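Local atomic coordinates of putative diflavin flavoprotein A 3 (Synechocystis sp., PDB entry 6H0C), a protein that probably carries electrons from NADH to oxygen, reducing it to water, and is represented here by its flavodiiron core of metallo-hydrolase and flavodoxin-like domains. Residues L256-I261 with A283-T288. Sequence-based numbering, arbitrary orientation.
Sequences LNVALI and AGVAVT
Asn-257 reaches across to Thr-288 on one face of a parallel strand pair. Its ND2 donates to Thr-288 OG1 at 3.0 Å, with the hydroxyl oxygen close to the amide plane and an N-H...O angle of 162°. A chi1 of 171° sets CG of Asn-257 anti to the backbone N. ND2 reaches Thr-288, two residues past the bridge partner Ala-286. ND2 also lies 3.8 Å from Ala-286 CB. Thr-288 OG1 is also hydrogen-bonded to Lys-306 NZ.

Four backbone bonds join the strands. Ala-286 N donates to Leu-256 O, and Val-258 N to Ala-286 O. Thr-288 N then donates to Val-258 O at 2.9 Å, and Leu-260 N to Thr-288 O. Before the first of these, a water accepts from Leu-256 N and donates to Gly-284 O.

The other face is apolar. Val-285 CG1 lies 3.9 Å from Val-258 CG2, and Val-287 CG1 is 3.9 Å from Leu-260 CB. Helix 268-281 packs on Val-285, Val-287 and Leu-260, while Phe-395 and Leu-399 of helix 382-404 touch Val-258.

Strand 257-262, helix 268-281 and strand 286-291 form a beta-alpha-beta unit of the flavodoxin-like domain. Strand 286-291 is an edge strand of its five-stranded parallel sheet (order 2-1-3-4-5), and 309-313 flanks 257-262 on its other side. Thr-288 OG1 accepts from both Asn-257 and Lys-306, which should help fix the rotation of the threonine side chain. On the opposite face, the valines and Leu-260 meet through apolar contact alone.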
# COMPACT_ATOMS: atom_id res chain seq x y z
N LEU A 256 -11.97 -13.01 16.23
CA LEU A 256 -10.60 -12.90 16.69
C LEU A 256 -9.82 -11.90 15.85
O LEU A 256 -10.11 -11.70 14.67
CB LEU A 256 -9.94 -14.27 16.67
CG LEU A 256 -10.51 -15.25 17.70
CD1 LEU A 256 -9.88 -16.64 17.56
CD2 LEU A 256 -10.33 -14.74 19.14
N ASN A 257 -8.84 -11.25 16.48
CA ASN A 257 -8.03 -10.25 15.80
C ASN A 257 -6.56 -10.37 16.18
O ASN A 257 -6.22 -10.66 17.34
CB ASN A 257 -8.55 -8.85 16.13
CG ASN A 257 -7.62 -7.76 15.62
OD1 ASN A 257 -6.56 -7.52 16.20
ND2 ASN A 257 -8.03 -7.06 14.55
N VAL A 258 -5.68 -10.15 15.21
CA VAL A 258 -4.25 -10.16 15.47
C VAL A 258 -3.66 -8.79 15.20
O VAL A 258 -3.91 -8.21 14.14
CB VAL A 258 -3.50 -11.19 14.60
CG1 VAL A 258 -1.98 -11.02 14.74
CG2 VAL A 258 -3.93 -12.61 14.95
N ALA A 259 -2.90 -8.27 16.15
CA ALA A 259 -2.13 -7.04 15.96
C ALA A 259 -0.79 -7.39 15.33
O ALA A 259 0.01 -8.11 15.91
CB ALA A 259 -1.94 -6.31 17.27
N LEU A 260 -0.57 -6.90 14.11
CA LEU A 260 0.63 -7.23 13.36
C LEU A 260 1.47 -5.99 13.23
O LEU A 260 1.19 -5.12 12.41
CB LEU A 260 0.27 -7.80 11.99
CG LEU A 260 1.38 -7.98 10.95
CD1 LEU A 260 2.42 -8.95 11.45
CD2 LEU A 260 0.78 -8.48 9.64
N ILE A 261 2.50 -5.91 14.07
CA ILE A 261 3.36 -4.74 14.14
C ILE A 261 4.62 -4.97 13.32
O ILE A 261 5.42 -5.85 13.66
CB ILE A 261 3.73 -4.44 15.61
CG1 ILE A 261 2.45 -4.20 16.42
CG2 ILE A 261 4.70 -3.28 15.69
CD1 ILE A 261 2.64 -4.22 17.92
N ALA A 283 -7.72 -17.32 6.98
CA ALA A 283 -8.14 -18.34 7.92
C ALA A 283 -9.27 -17.81 8.79
O ALA A 283 -9.62 -18.41 9.80
CB ALA A 283 -6.95 -18.80 8.79
N GLY A 284 -9.84 -16.67 8.40
CA GLY A 284 -11.01 -16.15 9.09
C GLY A 284 -10.72 -15.39 10.37
O GLY A 284 -11.60 -15.20 11.21
N VAL A 285 -9.47 -14.95 10.53
CA VAL A 285 -9.09 -14.11 11.67
C VAL A 285 -8.69 -12.74 11.14
O VAL A 285 -7.98 -12.64 10.13
CB VAL A 285 -7.94 -14.76 12.48
CG1 VAL A 285 -7.39 -13.80 13.53
CG2 VAL A 285 -8.42 -16.05 13.12
N ALA A 286 -9.17 -11.68 11.80
CA ALA A 286 -8.89 -10.30 11.39
C ALA A 286 -7.45 -9.91 11.71
O ALA A 286 -6.85 -10.41 12.67
CB ALA A 286 -9.86 -9.33 12.06
N VAL A 287 -6.89 -9.01 10.90
CA VAL A 287 -5.57 -8.45 11.16
C VAL A 287 -5.63 -6.93 11.19
O VAL A 287 -6.20 -6.30 10.29
CB VAL A 287 -4.53 -8.88 10.10
CG1 VAL A 287 -3.20 -8.15 10.33
CG2 VAL A 287 -4.33 -10.39 10.11
N THR A 288 -5.05 -6.35 12.24
CA THR A 288 -4.83 -4.92 12.33
C THR A 288 -3.34 -4.69 12.16
O THR A 288 -2.55 -4.87 13.08
CB THR A 288 -5.31 -4.34 13.67
OG1 THR A 288 -6.74 -4.43 13.75
CG2 THR A 288 -4.88 -2.89 13.81
O HOH W 1 -12.33 -14.69 14.06